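PDB 4F4F: threonine synthase from Brucella melitensis bv. 1, which probably catalyses the pyridoxal-phosphate-dependent conversion of O-phospho-L-homoserine and water to L-threonine and phosphate, the last step of threonine biosynthesis. Local coordinates for residues Q235-Y238 against Y239-A243; F43-E46 against Q47-L51; R79-R82 against E83-T87; G86-H90 against D91-P95; Q122-A125 against R126-Y130. All coordinates share one frame; numbering follows the deposited sequence.

Interaction 1 (Q235-Y238 against Y239-A243); sequences QVVY and YFTAA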
loop_
_atom_site.group_PDB
_atom_site.type_symbol
_atom_site.label_atom_id
_atom_site.label_comp_id
_atom_site.label_asym_id
_atom_site.label_seq_id
_atom_site.Cartn_x
_atom_site.Cartn_y
_atom_site.Cartn_z
ATOM N N GLN A 235 7.129 -1.910 3.005
ATOM C CA GLN A 235 7.314 -1.950 1.577
ATOM C C GLN A 235 8.743 -1.584 1.159
ATOM O O GLN A 235 9.179 -1.953 0.066
ATOM C CB GLN A 235 6.301 -1.049 0.932
ATOM C CG GLN A 235 4.893 -1.544 1.163
ATOM C CD GLN A 235 3.896 -0.871 0.253
ATOM O OE1 GLN A 235 3.115 -0.040 0.706
ATOM N NE2 GLN A 235 3.960 -1.191 -1.102
ATOM N N VAL A 236 9.480 -0.957 2.070
ATOM C CA VAL A 236 10.896 -0.642 1.843
ATOM C C VAL A 236 11.699 -1.921 1.522
ATOM O O VAL A 236 12.600 -1.912 0.684
ATOM C CB VAL A 236 11.489 0.067 3.067
ATOM C CG1 VAL A 236 12.994 0.343 2.859
ATOM C CG2 VAL A 236 10.754 1.370 3.356
ATOM N N VAL A 237 11.293 -3.036 2.129
ATOM C CA VAL A 237 12.059 -4.242 2.084
ATOM C C VAL A 237 12.259 -4.756 0.654
ATOM O O VAL A 237 13.371 -5.121 0.270
ATOM C CB VAL A 237 11.448 -5.341 2.978
ATOM C CG1 VAL A 237 12.275 -6.615 2.878
ATOM C CG2 VAL A 237 11.399 -4.877 4.465
ATOM N N TYR A 238 11.186 -4.825 -0.129
ATOM C CA TYR A 238 11.306 -5.495 -1.413
ATOM C C TYR A 238 12.125 -4.688 -2.434
ATOM O O TYR A 238 12.636 -5.242 -3.402
ATOM C CB TYR A 238 9.989 -5.982 -1.962
ATOM C CG TYR A 238 8.901 -4.971 -2.030
ATOM C CD1 TYR A 238 8.933 -3.959 -2.961
ATOM C CD2 TYR A 238 7.773 -5.101 -1.244
ATOM C CE1 TYR A 238 7.890 -3.031 -3.034
ATOM C CE2 TYR A 238 6.741 -4.192 -1.332
ATOM C CZ TYR A 238 6.812 -3.168 -2.215
ATOM O OH TYR A 238 5.739 -2.271 -2.289
ATOM N N TYR A 239 12.287 -3.399 -2.177
ATOM C CA TYR A 239 13.251 -2.622 -2.975
ATOM C C TYR A 239 14.674 -3.107 -2.718
ATOM O O TYR A 239 15.413 -3.374 -3.658
ATOM C CB TYR A 239 13.139 -1.138 -2.699
ATOM C CG TYR A 239 11.867 -0.575 -3.202
ATOM C CD1 TYR A 239 11.761 -0.113 -4.500
ATOM C CD2 TYR A 239 10.755 -0.486 -2.379
ATOM C CE1 TYR A 239 10.578 0.414 -4.964
ATOM C CE2 TYR A 239 9.548 -0.001 -2.849
ATOM C CZ TYR A 239 9.492 0.471 -4.149
ATOM O OH TYR A 239 8.344 1.010 -4.610
ATOM N N PHE A 240 15.025 -3.328 -1.454
ATOM C CA PHE A 240 16.284 -3.970 -1.134
ATOM C C PHE A 240 16.451 -5.380 -1.721
ATOM O O PHE A 240 17.487 -5.695 -2.322
ATOM C CB PHE A 240 16.510 -4.029 0.391
ATOM C CG PHE A 240 17.013 -2.715 0.981
ATOM C CD1 PHE A 240 16.130 -1.688 1.300
ATOM C CD2 PHE A 240 18.350 -2.527 1.241
ATOM C CE1 PHE A 240 16.581 -0.507 1.867
ATOM C CE2 PHE A 240 18.807 -1.335 1.770
ATOM C CZ PHE A 240 17.930 -0.331 2.091
ATOM N N THR A 241 15.468 -6.241 -1.527
ATOM C CA THR A 241 15.634 -7.645 -1.955
ATOM C C THR A 241 15.745 -7.742 -3.493
ATOM O O THR A 241 16.591 -8.477 -4.023
ATOM C CB THR A 241 14.558 -8.563 -1.369
ATOM O OG1 THR A 241 13.242 -8.161 -1.834
ATOM C CG2 THR A 241 14.639 -8.564 0.192
ATOM N N ALA A 242 14.889 -7.033 -4.214
ATOM C CA ALA A 242 14.997 -6.985 -5.676
ATOM C C ALA A 242 16.350 -6.434 -6.128
ATOM O O ALA A 242 17.001 -7.024 -6.986
ATOM C CB ALA A 242 13.864 -6.147 -6.262
ATOM N N ALA A 243 16.792 -5.325 -5.535
ATOM C CA ALA A 243 18.038 -4.688 -5.946
ATOM C C ALA A 243 19.225 -5.600 -5.612
ATOM O O ALA A 243 20.194 -5.687 -6.389
ATOM C CB ALA A 243 18.216 -3.308 -5.298
#
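Q235 meets Y239 through its backbone oxygen: Q235 O lies 3.3 Å from Y239 CD2. The same oxygen sits over the centre of the Y238 ring, 3.3 Å above its plane. V236 comes next. Its CG1 runs alongside the F240 ring and touches F240 CE1 at 3.8 Å. V236 O lies in plane at the edge of both the Y239 and F240 rings, and takes a weak hydrogen bond from Y239 N. V237 O accepts from T241 N at 3.0 Å, in the carbonyl plane and fairly straight (160°). These are bonds of the buried helix 236-245 in the pyridoxal-phosphate enzyme fold. The helix packs between helix 56-64, helix 263-274 and strand 253-258. Near the helix start, Q235 packs against D264, a cofactor-binding residue. Y238 holds its CG between the backbone N and the carbonyl carbon (chi1 52°). This swings the ring over Q235 O and alongside that of Y239, planes 31° apart. Y238 CE1 touches Y239 CE2 at 3.5 Å. The Y239 hydroxyl reaches further and bonds to D264 O, while its ring meets F255 edge-to-face. Y238 O receives A242 N at 3.0 Å, from above the carbonyl plane, and T241 OG1 packs 3.3 Å from Y238 CA.

Interaction 2 (F43-E46 against Q47-L51); sequences FTAE and QIRAL
T44 and Q47 grip each other at the start of helix 45-49, and the grip is reciprocal. Q47 N donates to T44 OG1 at 3.1 Å. In return, T44 N donates to Q47 OE1 at 2.8 Å, nearly straight at 168° but tilted from the plane of the amide carbonyl. This is a capping box, with T44 as the N-cap. T44 OG1 stands between its backbone N and carbonyl carbon (chi1 63°), which turns it to the first turn of the helix. The Q47 chain is extended beyond CG and carries OE1 back to the T44 amide. Beyond the box, the F43 side chain crosses that of Q47 at about a right angle, and F43 CD2 touches Q47 CB at 3.9 Å. F43 CB also packs on I48 CG1 at 3.8 Å. On another side of the turn, E46 OE2 makes a salt bridge to R49 NH1 at 3.0 Å. The E46 chain bends at CB-CG to meet it, with the carboxylate and guanidinium planes 38° apart. R49 NH2 makes a further salt bridge to D250, so its charge is probably balanced by two carboxylates. A45 CB lies against R49 NH1 at 3.6 Å. The short helix sits at the surface. I48 and L51 face L244 of helix 236-245, P249 and P277 meet it from loops, and F43 pairs through its backbone with M274 at the end of helix 263-274.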
loop_
_atom_site.group_PDB
_atom_site.type_symbol
_atom_site.label_atom_id
_atom_site.label_comp_id
_atom_site.label_asym_id
_atom_site.label_seq_id
_atom_site.Cartn_x
_atom_site.Cartn_y
_atom_site.Cartn_z
ATOM N N PHE A 43 22.454 2.687 5.476
ATOM C CA PHE A 43 23.265 1.525 5.101
ATOM C C PHE A 43 24.380 1.959 4.162
ATOM O O PHE A 43 24.114 2.556 3.121
ATOM C CB PHE A 43 22.406 0.478 4.373
ATOM C CG PHE A 43 21.569 -0.349 5.274
ATOM C CD1 PHE A 43 20.455 0.178 5.894
ATOM C CD2 PHE A 43 21.888 -1.678 5.494
ATOM C CE1 PHE A 43 19.685 -0.598 6.746
ATOM C CE2 PHE A 43 21.109 -2.459 6.326
ATOM C CZ PHE A 43 20.014 -1.914 6.958
ATOM N N THR A 44 25.628 1.668 4.525
ATOM C CA THR A 44 26.765 1.843 3.613
ATOM C C THR A 44 26.752 0.770 2.531
ATOM O O THR A 44 26.026 -0.209 2.647
ATOM C CB THR A 44 28.125 1.704 4.327
ATOM O OG1 THR A 44 28.223 0.362 4.835
ATOM C CG2 THR A 44 28.261 2.778 5.432
ATOM N N ALA A 45 27.539 0.970 1.478
ATOM C CA ALA A 45 27.686 -0.059 0.418
ATOM C C ALA A 45 28.062 -1.423 1.035
ATOM O O ALA A 45 27.484 -2.443 0.704
ATOM C CB ALA A 45 28.719 0.370 -0.618
ATOM N N GLU A 46 29.013 -1.437 1.959
ATOM C CA GLU A 46 29.429 -2.714 2.575
ATOM C C GLU A 46 28.301 -3.346 3.395
ATOM O O GLU A 46 28.188 -4.549 3.428
ATOM C CB GLU A 46 30.664 -2.532 3.489
ATOM C CG GLU A 46 31.947 -2.421 2.737
ATOM C CD GLU A 46 32.283 -3.708 2.029
ATOM O OE1 GLU A 46 32.014 -4.800 2.565
ATOM O OE2 GLU A 46 32.794 -3.623 0.924
ATOM N N GLN A 47 27.486 -2.518 4.068
ATOM C CA GLN A 47 26.375 -3.022 4.842
ATOM C C GLN A 47 25.333 -3.627 3.904
ATOM O O GLN A 47 24.681 -4.583 4.274
ATOM C CB GLN A 47 25.734 -1.949 5.743
ATOM C CG GLN A 47 26.531 -1.694 6.997
ATOM C CD GLN A 47 26.340 -0.326 7.646
ATOM O OE1 GLN A 47 25.733 0.600 7.098
ATOM N NE2 GLN A 47 26.939 -0.188 8.837
ATOM N N ILE A 48 25.195 -3.087 2.697
ATOM C CA ILE A 48 24.280 -3.683 1.716
ATOM C C ILE A 48 24.896 -4.973 1.156
ATOM O O ILE A 48 24.210 -6.001 1.049
ATOM C CB ILE A 48 23.875 -2.686 0.592
ATOM C CG1 ILE A 48 23.127 -1.474 1.188
ATOM C CG2 ILE A 48 23.062 -3.405 -0.484
ATOM C CD1 ILE A 48 22.931 -0.331 0.185
ATOM N N ARG A 49 26.187 -4.937 0.823
ATOM C CA ARG A 49 26.862 -6.179 0.394
ATOM C C ARG A 49 26.681 -7.299 1.422
ATOM O O ARG A 49 26.476 -8.458 1.050
ATOM C CB ARG A 49 28.320 -5.955 0.066
ATOM C CG ARG A 49 28.538 -5.165 -1.225
ATOM C CD ARG A 49 29.970 -5.177 -1.731
ATOM N NE ARG A 49 30.142 -4.075 -2.668
ATOM C CZ ARG A 49 30.518 -2.839 -2.316
ATOM N NH1 ARG A 49 30.852 -2.545 -1.053
ATOM N NH2 ARG A 49 30.610 -1.875 -3.242
ATOM N N ALA A 50 26.667 -6.934 2.696
ATOM C CA ALA A 50 26.506 -7.911 3.779
ATOM C C ALA A 50 25.136 -8.591 3.785
ATOM O O ALA A 50 24.983 -9.637 4.377
ATOM C CB ALA A 50 26.822 -7.287 5.150
ATOM N N LEU A 51 24.156 -8.019 3.099
ATOM C CA LEU A 51 22.810 -8.614 2.980
ATOM C C LEU A 51 22.720 -9.719 1.928
ATOM O O LEU A 51 21.707 -10.440 1.860
ATOM C CB LEU A 51 21.790 -7.517 2.648
ATOM C CG LEU A 51 21.685 -6.456 3.741
ATOM C CD1 LEU A 51 20.689 -5.392 3.339
ATOM C CD2 LEU A 51 21.397 -7.060 5.108
#

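Interaction 3 (R79-R82 against E83-T87); sequences RMVR and EAYGT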
loop_
_atom_site.group_PDB
_atom_site.type_symbol
_atom_site.label_atom_id
_atom_site.label_comp_id
_atom_site.label_asym_id
_atom_site.label_seq_id
_atom_site.Cartn_x
_atom_site.Cartn_y
_atom_site.Cartn_z
ATOM N N ARG A 79 9.769 -13.084 15.194
ATOM C CA ARG A 79 8.748 -14.081 15.130
ATOM C C ARG A 79 7.715 -13.456 14.203
ATOM O O ARG A 79 7.222 -14.086 13.320
ATOM C CB ARG A 79 8.200 -14.277 16.525
ATOM C CG ARG A 79 7.032 -15.213 16.709
ATOM C CD ARG A 79 6.590 -15.078 18.170
ATOM N NE ARG A 79 5.441 -14.176 18.346
ATOM C CZ ARG A 79 5.428 -12.829 18.364
ATOM N NH1 ARG A 79 4.265 -12.208 18.541
ATOM N NH2 ARG A 79 6.506 -12.072 18.198
ATOM N N MET A 80 7.413 -12.185 14.404
ATOM C CA MET A 80 6.279 -11.596 13.710
ATOM C C MET A 80 6.606 -11.359 12.210
ATOM O O MET A 80 5.756 -11.565 11.359
ATOM C CB MET A 80 5.785 -10.344 14.438
ATOM C CG MET A 80 6.677 -9.120 14.369
ATOM S SD MET A 80 5.986 -7.768 15.389
ATOM C CE MET A 80 6.104 -8.317 17.072
ATOM N N VAL A 81 7.857 -11.020 11.901
ATOM C CA VAL A 81 8.299 -10.888 10.495
ATOM C C VAL A 81 8.269 -12.271 9.826
ATOM O O VAL A 81 7.728 -12.436 8.742
ATOM C CB VAL A 81 9.681 -10.198 10.386
ATOM C CG1 VAL A 81 10.171 -10.214 8.952
ATOM C CG2 VAL A 81 9.625 -8.766 10.887
ATOM N N ARG A 82 8.759 -13.295 10.537
ATOM C CA ARG A 82 8.743 -14.678 10.020
ATOM C C ARG A 82 7.310 -15.122 9.760
ATOM O O ARG A 82 7.025 -15.706 8.730
ATOM C CB ARG A 82 9.418 -15.625 11.033
ATOM C CG ARG A 82 9.763 -17.034 10.574
ATOM C CD ARG A 82 10.941 -17.681 11.379
ATOM N NE ARG A 82 12.163 -16.821 11.476
ATOM C CZ ARG A 82 13.082 -16.598 10.499
ATOM N NH1 ARG A 82 14.112 -15.769 10.722
ATOM N NH2 ARG A 82 13.008 -17.174 9.293
ATOM N N GLU A 83 6.412 -14.846 10.698
ATOM C CA GLU A 83 5.002 -15.260 10.563
ATOM C C GLU A 83 4.279 -14.481 9.446
ATOM O O GLU A 83 3.554 -15.075 8.653
ATOM C CB GLU A 83 4.269 -15.156 11.909
ATOM C CG GLU A 83 4.806 -16.206 12.880
ATOM C CD GLU A 83 4.172 -16.191 14.262
ATOM O OE1 GLU A 83 3.406 -15.246 14.560
ATOM O OE2 GLU A 83 4.488 -17.136 15.042
ATOM N N ALA A 84 4.514 -13.176 9.375
ATOM C CA ALA A 84 3.961 -12.357 8.326
ATOM C C ALA A 84 4.267 -12.912 6.921
ATOM O O ALA A 84 3.364 -13.071 6.077
ATOM C CB ALA A 84 4.460 -10.902 8.445
ATOM N N TYR A 85 5.527 -13.220 6.672
ATOM C CA TYR A 85 5.926 -13.612 5.312
ATOM C C TYR A 85 5.797 -15.118 5.059
ATOM O O TYR A 85 5.825 -15.577 3.919
ATOM C CB TYR A 85 7.280 -12.950 4.954
ATOM C CG TYR A 85 7.035 -11.457 5.006
ATOM C CD1 TYR A 85 6.113 -10.855 4.134
ATOM C CD2 TYR A 85 7.637 -10.663 5.971
ATOM C CE1 TYR A 85 5.801 -9.528 4.225
ATOM C CE2 TYR A 85 7.340 -9.309 6.058
ATOM C CZ TYR A 85 6.442 -8.744 5.182
ATOM O OH TYR A 85 6.127 -7.411 5.296
ATOM N N GLY A 86 5.595 -15.877 6.119
ATOM C CA GLY A 86 5.182 -17.273 6.015
ATOM C C GLY A 86 3.798 -17.400 5.372
ATOM O O GLY A 86 3.458 -18.466 4.857
ATOM N N THR A 87 3.007 -16.322 5.362
ATOM C CA THR A 87 1.736 -16.323 4.647
ATOM C C THR A 87 1.853 -16.171 3.138
ATOM O O THR A 87 0.857 -16.243 2.425
ATOM C CB THR A 87 0.768 -15.213 5.134
ATOM O OG1 THR A 87 1.195 -13.930 4.700
ATOM C CG2 THR A 87 0.560 -15.233 6.674
#
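V81 and Y85 meet one turn apart near the C-terminal end of helix 74-86, in the N-terminal region of threonine synthase. Their side chains cross at a slant. V81 CG1 comes to the edge of the Y85 ring, in its plane, and lies 3.9 Å from Y85 CD2. CG1 is anti to the backbone N (chi1 174°), which puts it next to the carbonyl carbon and thus near the following turn. A84 CB lies over one face of the same ring, offset toward the rim. The Y85 hydroxyl is bonded to V119 O, and the ring meets Y56 edge-to-face, so the tyrosine links this helix to helices 117-134 and 56-64. R79 and E83 are turned differently. The guanidinium and carboxylate planes stand 63° apart, and E83 OE1 lies well out of the guanidinium plane, 4.4 Å from R79 NE. At most the charges attract at a distance; no N-H points at the oxygen. The aliphatic part does the touching, with R79 CG 3.6 Å from E83 OE2. R82 NH1 makes a salt bridge to E78. Backbone bonds carry the helix onward: E83 N to R79 O at 2.8 Å, then A84 N to M80 O at 2.8 Å. T87 OG1 donates to A84 O at 2.7 Å.

Interaction 4 (G86-H90 against D91-P95); sequences GTFRH and DAVCP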
loop_
_atom_site.group_PDB
_atom_site.type_symbol
_atom_site.label_atom_id
_atom_site.label_comp_id
_atom_site.label_asym_id
_atom_site.label_seq_id
_atom_site.Cartn_x
_atom_site.Cartn_y
_atom_site.Cartn_z
ATOM N N GLY A 86 5.595 -15.877 6.119
ATOM C CA GLY A 86 5.182 -17.273 6.015
ATOM C C GLY A 86 3.798 -17.400 5.372
ATOM O O GLY A 86 3.458 -18.466 4.857
ATOM N N THR A 87 3.007 -16.322 5.362
ATOM C CA THR A 87 1.736 -16.323 4.647
ATOM C C THR A 87 1.853 -16.171 3.138
ATOM O O THR A 87 0.857 -16.243 2.425
ATOM C CB THR A 87 0.768 -15.213 5.134
ATOM O OG1 THR A 87 1.195 -13.930 4.700
ATOM C CG2 THR A 87 0.560 -15.233 6.674
ATOM N N PHE A 88 3.056 -15.913 2.650
ATOM C CA PHE A 88 3.285 -15.744 1.213
ATOM C C PHE A 88 3.710 -17.097 0.651
ATOM O O PHE A 88 4.669 -17.709 1.130
ATOM C CB PHE A 88 4.384 -14.691 1.001
ATOM C CG PHE A 88 3.881 -13.285 1.001
ATOM C CD1 PHE A 88 3.313 -12.741 2.129
ATOM C CD2 PHE A 88 3.956 -12.520 -0.159
ATOM C CE1 PHE A 88 2.790 -11.457 2.112
ATOM C CE2 PHE A 88 3.461 -11.236 -0.179
ATOM C CZ PHE A 88 2.885 -10.711 0.963
ATOM N N ARG A 89 2.998 -17.563 -0.365
ATOM C CA ARG A 89 3.237 -18.874 -0.971
ATOM C C ARG A 89 4.309 -18.710 -2.048
ATOM O O ARG A 89 4.048 -18.826 -3.257
ATOM C CB ARG A 89 1.962 -19.417 -1.591
ATOM C CG ARG A 89 0.905 -19.932 -0.604
ATOM C CD ARG A 89 0.253 -18.878 0.291
ATOM N NE ARG A 89 -0.902 -19.492 0.973
ATOM C CZ ARG A 89 -1.688 -18.917 1.896
ATOM N NH1 ARG A 89 -2.703 -19.614 2.388
ATOM N NH2 ARG A 89 -1.495 -17.674 2.335
ATOM N N HIS A 90 5.498 -18.359 -1.618
ATOM C CA HIS A 90 6.650 -18.318 -2.494
ATOM C C HIS A 90 7.846 -18.214 -1.615
ATOM O O HIS A 90 7.885 -17.363 -0.709
ATOM C CB HIS A 90 6.643 -17.140 -3.500
ATOM C CG HIS A 90 7.591 -17.363 -4.631
ATOM N ND1 HIS A 90 8.927 -17.290 -4.474
ATOM C CD2 HIS A 90 7.368 -17.770 -5.950
ATOM C CE1 HIS A 90 9.530 -17.585 -5.638
ATOM N NE2 HIS A 90 8.576 -17.888 -6.544
ATOM N N ASP A 91 8.838 -19.059 -1.844
ATOM C CA ASP A 91 10.028 -19.070 -0.976
ATOM C C ASP A 91 10.785 -17.741 -0.956
ATOM O O ASP A 91 11.379 -17.387 0.061
ATOM C CB ASP A 91 10.981 -20.229 -1.374
ATOM C CG ASP A 91 10.458 -21.598 -0.939
ATOM O OD1 ASP A 91 9.532 -21.645 -0.108
ATOM O OD2 ASP A 91 10.934 -22.626 -1.447
ATOM N N ALA A 92 10.834 -17.041 -2.090
ATOM C CA ALA A 92 11.454 -15.711 -2.153
ATOM C C ALA A 92 10.592 -14.582 -1.600
ATOM O O ALA A 92 11.066 -13.434 -1.522
ATOM C CB ALA A 92 11.826 -15.379 -3.597
ATOM N N VAL A 93 9.330 -14.891 -1.301
ATOM C CA VAL A 93 8.302 -13.921 -0.839
ATOM C C VAL A 93 7.865 -13.017 -1.996
ATOM O O VAL A 93 6.703 -13.070 -2.373
ATOM C CB VAL A 93 8.703 -13.115 0.431
ATOM C CG1 VAL A 93 7.556 -12.206 0.907
ATOM C CG2 VAL A 93 9.131 -14.091 1.542
ATOM N N CYS A 94 8.788 -12.208 -2.535
ATOM C CA CYS A 94 8.551 -11.332 -3.671
ATOM C C CYS A 94 9.575 -11.639 -4.787
ATOM O O CYS A 94 10.659 -11.061 -4.818
ATOM C CB CYS A 94 8.699 -9.879 -3.222
ATOM S SG CYS A 94 7.530 -9.357 -1.932
ATOM N N PRO A 95 9.249 -12.559 -5.699
ATOM C CA PRO A 95 10.269 -13.006 -6.676
ATOM C C PRO A 95 10.295 -12.151 -7.941
ATOM O O PRO A 95 9.282 -11.545 -8.285
ATOM C CB PRO A 95 9.805 -14.379 -7.042
ATOM C CG PRO A 95 8.307 -14.298 -6.918
ATOM C CD PRO A 95 8.047 -13.396 -5.743
#
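H90 to V93 forms a type I beta turn, closed by V93 N donating to H90 O at 2.9 Å. The donor stands well above the carbonyl plane. The H90 side chain adds a second bond to the turn. Its CG is anti to the backbone N (chi1 -162°), and ND1 accepts from A92 N at 3.1 Å. That N-H comes in at the ring edge, within 9° of the ring plane. P95 folds back over a face of the same imidazole. P95 CG lies 3.6 Å from the H90 ring centroid and almost on the ring normal, a CH-pi contact, and P95 CB touches H90 CE1 at 3.5 Å. Bond and proline together probably hold the imidazole's rotation; the ring also meets that of H110. The buried F88 and V93 cross at about a right angle. V93 CG1 touches F88 CD2 and CG, each at 3.8 Å, and V93 O lies 3.6 Å from F88 CD2. F88 also packs on D118 and V119 of helix 117-134, and V93 on Y56. R89, the centre of an inverse gamma turn, sends NH2 back to T87 O at 2.8 Å, and its guanidinium also makes a cation-pi contact with W437. The whole is a compact loop between helix 74-86 and edge strand 96-100, with its beta turn pinned by a side-chain acceptor.

Interaction 5 (Q122-A125 against R126-Y130); sequences QLLA and RMMDY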
loop_
_atom_site.group_PDB
_atom_site.type_symbol
_atom_site.label_atom_id
_atom_site.label_comp_id
_atom_site.label_asym_id
_atom_site.label_seq_id
_atom_site.Cartn_x
_atom_site.Cartn_y
_atom_site.Cartn_z
ATOM N N GLN A 122 0.214 -7.690 6.445
ATOM C CA GLN A 122 0.448 -8.904 7.216
ATOM C C GLN A 122 1.417 -8.603 8.373
ATOM O O GLN A 122 1.295 -9.169 9.454
ATOM C CB GLN A 122 0.986 -10.018 6.295
ATOM C CG GLN A 122 -0.056 -10.651 5.388
ATOM C CD GLN A 122 -1.099 -11.440 6.151
ATOM O OE1 GLN A 122 -0.823 -11.997 7.227
ATOM N NE2 GLN A 122 -2.330 -11.463 5.613
ATOM N N LEU A 123 2.333 -7.677 8.171
ATOM C CA LEU A 123 3.253 -7.292 9.247
ATOM C C LEU A 123 2.615 -6.250 10.163
ATOM O O LEU A 123 2.714 -6.354 11.404
ATOM C CB LEU A 123 4.585 -6.788 8.668
ATOM C CG LEU A 123 5.682 -6.408 9.685
ATOM C CD1 LEU A 123 5.948 -7.566 10.627
ATOM C CD2 LEU A 123 6.957 -5.893 8.990
ATOM N N LEU A 124 1.984 -5.234 9.560
ATOM C CA LEU A 124 1.265 -4.188 10.317
ATOM C C LEU A 124 0.310 -4.800 11.344
ATOM O O LEU A 124 0.274 -4.372 12.495
ATOM C CB LEU A 124 0.444 -3.266 9.385
ATOM C CG LEU A 124 -0.500 -2.258 10.072
ATOM C CD1 LEU A 124 0.375 -1.379 10.977
ATOM C CD2 LEU A 124 -1.257 -1.358 9.112
ATOM N N ALA A 125 -0.487 -5.778 10.941
ATOM C CA ALA A 125 -1.484 -6.349 11.875
ATOM C C ALA A 125 -0.782 -7.027 13.083
ATOM O O ALA A 125 -1.256 -6.893 14.227
ATOM C CB ALA A 125 -2.450 -7.288 11.170
ATOM N N ARG A 126 0.369 -7.657 12.839
ATOM C CA ARG A 126 1.145 -8.312 13.895
ATOM C C ARG A 126 1.898 -7.329 14.772
ATOM O O ARG A 126 1.955 -7.504 15.984
ATOM C CB ARG A 126 2.098 -9.376 13.309
ATOM C CG ARG A 126 1.347 -10.541 12.702
ATOM C CD ARG A 126 2.193 -11.580 11.987
ATOM N NE ARG A 126 1.428 -12.788 11.649
ATOM C CZ ARG A 126 0.645 -12.904 10.568
ATOM N NH1 ARG A 126 0.497 -11.890 9.712
ATOM N NH2 ARG A 126 0.000 -14.023 10.330
ATOM N N MET A 127 2.456 -6.283 14.182
ATOM C CA MET A 127 3.122 -5.242 14.953
ATOM C C MET A 127 2.102 -4.574 15.866
ATOM O O MET A 127 2.367 -4.338 17.037
ATOM C CB MET A 127 3.776 -4.193 14.031
ATOM C CG MET A 127 4.938 -4.761 13.238
ATOM S SD MET A 127 5.939 -3.515 12.455
ATOM C CE MET A 127 4.798 -2.722 11.302
ATOM N N MET A 128 0.924 -4.261 15.309
ATOM C CA MET A 128 -0.125 -3.621 16.076
ATOM C C MET A 128 -0.586 -4.537 17.213
ATOM O O MET A 128 -0.798 -4.071 18.318
ATOM C CB MET A 128 -1.299 -3.228 15.194
ATOM C CG MET A 128 -2.384 -2.466 15.953
ATOM S SD MET A 128 -3.779 -1.933 14.914
ATOM C CE MET A 128 -2.947 -1.080 13.577
ATOM N N ASP A 129 -0.724 -5.833 16.947
ATOM C CA ASP A 129 -1.155 -6.791 17.989
ATOM C C ASP A 129 -0.172 -6.784 19.176
ATOM O O ASP A 129 -0.567 -6.829 20.342
ATOM C CB ASP A 129 -1.232 -8.180 17.370
ATOM C CG ASP A 129 -2.358 -9.022 17.912
ATOM O OD1 ASP A 129 -3.476 -8.517 18.121
ATOM O OD2 ASP A 129 -2.142 -10.233 18.030
ATOM N N TYR A 130 1.107 -6.669 18.849
ATOM C CA TYR A 130 2.172 -6.668 19.827
ATOM C C TYR A 130 2.141 -5.369 20.641
ATOM O O TYR A 130 2.216 -5.407 21.877
ATOM C CB TYR A 130 3.556 -6.880 19.174
ATOM C CG TYR A 130 4.650 -6.807 20.192
ATOM C CD1 TYR A 130 5.248 -5.588 20.486
ATOM C CD2 TYR A 130 5.042 -7.934 20.918
ATOM C CE1 TYR A 130 6.241 -5.498 21.446
ATOM C CE2 TYR A 130 6.030 -7.849 21.893
ATOM C CZ TYR A 130 6.617 -6.620 22.147
ATOM O OH TYR A 130 7.594 -6.469 23.123
HETATM O O HOH W 1 -2.269 -13.906 8.674
HETATM O O HOH W 2 -3.923 -6.925 15.618
#
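R126 reaches back one turn to Q122, and its NH1 makes two hydrogen bonds there. One goes to Q122 O at 2.8 Å and the other to Q122 OE1 at 2.8 Å, the latter fairly straight (166°). Both oxygens lie close to the guanidinium plane. The arginine chain is extended from CG to NE, while the Q122 chain bends at CB-CG (chi2 -67°); the bend brings the amide alongside the guanidinium. A water takes a bond from R126 NH2 and gives one to Q122 OE1. M127 crosses L123 at a slant. Its CG touches L123 CD1 at 4.0 Å, its SD lies as near L123 CG, and its CE packs on L124 CA. M128 has CG anti to the backbone N and bends at its end, where CE approaches L124 CD1 at 4.2 Å. D129 N donates to A125 O at 3.0 Å. A second water donates to both A125 O and D129 OD1, while the D129 carboxylate also takes the backbone N-H groups of N162 and D161. Q122, R126 and D129 are thus each held by several bonds. Q122 OE1 serves R126 and a water, and Q122 NE2 is bonded to E155 O. This sharing would probably steady the R126 charge, which lies close to that of R160.

In the fold
From the N terminus, interaction 2 comes first, at a surface helix start. Interaction 3 follows on helix 74-86 and runs straight into interaction 4. Interaction 4 lies in the loop leading to strand 96-100 of the mixed sheet. Interaction 5 comes next and interaction 1 last. All are local; 3 and 4 overlap at G86-T87, the others follow in series, and none encloses another. Space brings them together. Interactions 3 and 5 sit side by side where helices 74-86 and 117-134 pack, with centres about 10 Å apart. T87 also brings interaction 4 to interaction 5. Helix 236-245 of interaction 1 touches interaction 2 through F240 and L51, and interaction 4 through Y238 and C94. The N-terminal region is thus tied to the cofactor-binding fold.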